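Local coordinates for protein tryptophanyl-tRNA synthetase (Cryptosporidium parvum Iowa II, PDB 3HV0) that probably joins L-tryptophan to its tRNA at the expense of ATP, as a class I aminoacyl-tRNA synthetase working in protein synthesis, at residues 134-137 with 138-141; 340-343 with 344-348. One frame throughout, in Å; residues are numbered along the deposited sequence.

Interaction 1: residues 134-137 with 138-141; sequences YAYE and NMKD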
# COMPACT_ATOMS: atom_id res chain seq x y z
N TYR A 134 -1.48 20.03 -2.96
CA TYR A 134 -2.63 20.23 -3.82
C TYR A 134 -3.85 19.58 -3.17
O TYR A 134 -4.97 20.06 -3.33
CB TYR A 134 -2.44 19.57 -5.17
CG TYR A 134 -1.51 20.21 -6.17
CD1 TYR A 134 -0.85 21.41 -5.92
CD2 TYR A 134 -1.30 19.59 -7.40
CE1 TYR A 134 0.02 21.96 -6.87
CE2 TYR A 134 -0.44 20.12 -8.35
CZ TYR A 134 0.21 21.31 -8.09
OH TYR A 134 1.05 21.83 -9.04
N ALA A 135 -3.61 18.46 -2.49
CA ALA A 135 -4.64 17.79 -1.71
C ALA A 135 -5.22 18.71 -0.65
O ALA A 135 -6.44 18.81 -0.52
CB ALA A 135 -4.10 16.55 -1.07
N TYR A 136 -4.37 19.39 0.11
CA TYR A 136 -4.86 20.20 1.22
C TYR A 136 -5.60 21.45 0.75
O TYR A 136 -6.60 21.83 1.37
CB TYR A 136 -3.78 20.50 2.27
CG TYR A 136 -3.87 19.48 3.38
CD1 TYR A 136 -4.37 19.80 4.64
CD2 TYR A 136 -3.55 18.15 3.13
CE1 TYR A 136 -4.49 18.81 5.64
CE2 TYR A 136 -3.65 17.16 4.12
CZ TYR A 136 -4.13 17.50 5.36
OH TYR A 136 -4.22 16.48 6.28
N GLU A 137 -5.15 22.05 -0.34
CA GLU A 137 -5.88 23.18 -0.90
C GLU A 137 -7.21 22.72 -1.44
O GLU A 137 -8.25 23.36 -1.21
CB GLU A 137 -5.07 23.86 -2.00
CG GLU A 137 -3.80 24.52 -1.51
CD GLU A 137 -4.06 25.62 -0.51
OE1 GLU A 137 -5.13 26.24 -0.57
OE2 GLU A 137 -3.18 25.87 0.34
N ASN A 138 -7.19 21.60 -2.16
CA ASN A 138 -8.42 20.95 -2.65
C ASN A 138 -9.46 20.70 -1.55
O ASN A 138 -10.64 20.89 -1.80
CB ASN A 138 -8.09 19.65 -3.36
CG ASN A 138 -7.51 19.86 -4.76
OD1 ASN A 138 -7.48 18.93 -5.55
ND2 ASN A 138 -7.05 21.08 -5.08
N MET A 139 -9.02 20.29 -0.36
CA MET A 139 -9.93 20.10 0.78
C MET A 139 -10.71 21.35 1.12
O MET A 139 -11.90 21.27 1.45
CB MET A 139 -9.19 19.70 2.06
CG MET A 139 -8.55 18.35 2.01
SD MET A 139 -8.07 17.70 3.63
CE MET A 139 -9.40 18.38 4.63
N LYS A 140 -10.04 22.50 1.06
CA LYS A 140 -10.68 23.78 1.30
C LYS A 140 -11.82 24.04 0.31
O LYS A 140 -12.91 24.50 0.69
CB LYS A 140 -9.66 24.93 1.23
CG LYS A 140 -8.57 24.89 2.29
CD LYS A 140 -7.50 25.95 2.04
CE LYS A 140 -6.71 26.21 3.33
NZ LYS A 140 -5.55 27.13 3.15
N ASP A 141 -11.55 23.79 -0.97
CA ASP A 141 -12.59 23.90 -1.98
C ASP A 141 -13.71 22.92 -1.68
O ASP A 141 -14.87 23.20 -1.90
CB ASP A 141 -12.05 23.56 -3.37
CG ASP A 141 -10.96 24.49 -3.85
OD1 ASP A 141 -10.15 24.05 -4.70
OD2 ASP A 141 -10.92 25.65 -3.42
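Helix 128-143 of the class I synthetase catalytic domain, a Rossmann-like fold, carries a Met-aromatic contact between Tyr-136 and Met-139 on one side and a long salt bridge on another. Met-139 SD sits over the centre of one face of the Tyr-136 ring, 4.2 Å from the centroid and only 7° off the ring normal. Strand 152-156 and Ile-374 of helix 371-378 pack around this pair, and Tyr-136 OH is hydrogen-bonded to Glu-159. In the backbone, Asn-138 N donates to Tyr-134 O at 2.9 Å and Met-139 N to Ala-135 O at 3.0 Å. The Asn-138 amide has its partners beyond the helix: OD1 accepts from Arg-81 NE and ND2 donates to Ser-85 O, and the Asn-138 side chain is about 9 Å from the bound tryptophan. The Glu-137 and Lys-140 side chains leave the helix in the same direction, one alongside the other. Glu-137, bent at chi2 (-62°), has its stronger partner in Arg-366, which bridges to OE1 and also to Asp-141 OD2. Extended Lys-140 passes its CD 3.5 Å from Glu-137 OE1, and its NZ ends 3.8 Å from the same oxygen.

Interaction 2: residues 340-343 with 344-348; sequences GEML and SGEIK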
# COMPACT_ATOMS: atom_id res chain seq x y z
N GLY A 340 -32.93 31.39 -33.12
CA GLY A 340 -32.11 32.46 -33.70
C GLY A 340 -32.41 33.86 -33.20
O GLY A 340 -31.87 34.82 -33.74
N GLU A 341 -33.24 33.99 -32.17
CA GLU A 341 -33.47 35.30 -31.53
C GLU A 341 -32.61 35.45 -30.27
O GLU A 341 -32.98 36.11 -29.29
CB GLU A 341 -34.96 35.54 -31.23
CG GLU A 341 -35.61 34.57 -30.25
CD GLU A 341 -37.00 35.00 -29.82
OE1 GLU A 341 -37.20 36.20 -29.58
OE2 GLU A 341 -37.88 34.13 -29.71
N MET A 342 -31.45 34.81 -30.30
CA MET A 342 -30.40 35.04 -29.32
C MET A 342 -29.10 34.63 -29.99
O MET A 342 -29.01 33.53 -30.54
CB MET A 342 -30.65 34.22 -28.06
CG MET A 342 -29.59 34.37 -26.98
SD MET A 342 -30.02 33.51 -25.47
CE MET A 342 -31.49 34.41 -24.95
N LEU A 343 -28.12 35.51 -29.98
CA LEU A 343 -26.83 35.19 -30.57
C LEU A 343 -25.98 34.37 -29.58
O LEU A 343 -26.24 34.35 -28.37
CB LEU A 343 -26.08 36.46 -31.00
CG LEU A 343 -26.76 37.24 -32.14
CD1 LEU A 343 -27.72 38.29 -31.61
CD2 LEU A 343 -25.72 37.88 -33.06
N SER A 344 -24.97 33.69 -30.12
CA SER A 344 -23.95 33.02 -29.33
C SER A 344 -23.34 33.96 -28.29
O SER A 344 -23.03 33.54 -27.17
CB SER A 344 -22.85 32.50 -30.25
OG SER A 344 -21.64 32.26 -29.55
N GLY A 345 -23.17 35.22 -28.66
CA GLY A 345 -22.65 36.24 -27.76
C GLY A 345 -23.42 36.38 -26.46
O GLY A 345 -22.80 36.46 -25.41
N GLU A 346 -24.75 36.41 -26.53
CA GLU A 346 -25.56 36.61 -25.32
C GLU A 346 -25.58 35.37 -24.42
O GLU A 346 -25.48 35.47 -23.19
CB GLU A 346 -27.00 37.04 -25.66
CG GLU A 346 -27.66 37.85 -24.54
CD GLU A 346 -29.18 37.90 -24.61
OE1 GLU A 346 -29.75 37.69 -25.70
OE2 GLU A 346 -29.80 38.16 -23.56
N ILE A 347 -25.72 34.19 -25.02
CA ILE A 347 -25.75 32.95 -24.25
C ILE A 347 -24.45 32.76 -23.48
O ILE A 347 -24.46 32.20 -22.38
CB ILE A 347 -26.03 31.68 -25.12
CG1 ILE A 347 -26.33 30.47 -24.22
CG2 ILE A 347 -24.86 31.36 -26.02
CD1 ILE A 347 -26.87 29.26 -24.97
N LYS A 348 -23.34 33.23 -24.05
CA LYS A 348 -22.05 33.10 -23.39
C LYS A 348 -21.91 34.08 -22.23
O LYS A 348 -21.19 33.80 -21.27
CB LYS A 348 -20.92 33.31 -24.39
CG LYS A 348 -20.86 32.23 -25.44
CD LYS A 348 -19.83 32.55 -26.50
CE LYS A 348 -18.47 31.96 -26.14
NZ LYS A 348 -18.43 30.48 -26.40
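Leu-343 O receives two weak backbone hydrogen bonds at the start of helix 344-367, from Glu-346 N at 3.1 Å and from Ile-347 N at 3.4 Å. The second is long but nearly straight, 171° at the hydrogen, whereas the first is clearly bent. Leu-343 is the N-cap residue, so its carbonyl opens the helical bonding pattern, which Lys-348 N continues by donating to Ser-344 O at 3.2 Å. The side chains of Met-342 and Glu-346 cross at about a right angle. Met-342 CG is set anti to the backbone N (chi1 179°), which carries the thioether alongside the first turn; there Met-342 CG lies 3.6 Å from Glu-346 OE1 and Met-342 CE 3.8 Å from that oxygen. These are van der Waals approaches of methylene and methyl carbons to the carboxylate of an exposed residue. Met-342 SD also comes within 4.4 Å of Ile-347 CB. The connection leaves helix 327-339 through Gly-340, whose positive phi breaks the helical path. The buried Ile-347 side chain touches Tyr-337 of helix 327-339 and both Trp-317 and Leu-320 of helix 315-323, while Met-342 touches Ile-333 and Ser-344 OG is hydrogen-bonded to Ser-295.

How the interactions relate
Interaction 1 comes first along the chain, inside helix 128-143 of the catalytic domain; interaction 2 follows some two hundred residues later, where the loop after helix 327-339 enters helix 344-367. Their centres lie 36 Å apart and their nearest atoms about 22 Å, so they do not touch. One helix nevertheless spans the gap: residues 344-348 begin helix 344-367, and its far end supplies His-362 and Arg-366, which bind Asp-141 and, through Arg-366, Glu-137. Interaction 1 packs on strands 110-114 and 152-156 of the mixed sheet near the tryptophan pocket, whereas interaction 2 marks the outlying start of the same long helix within the helical part.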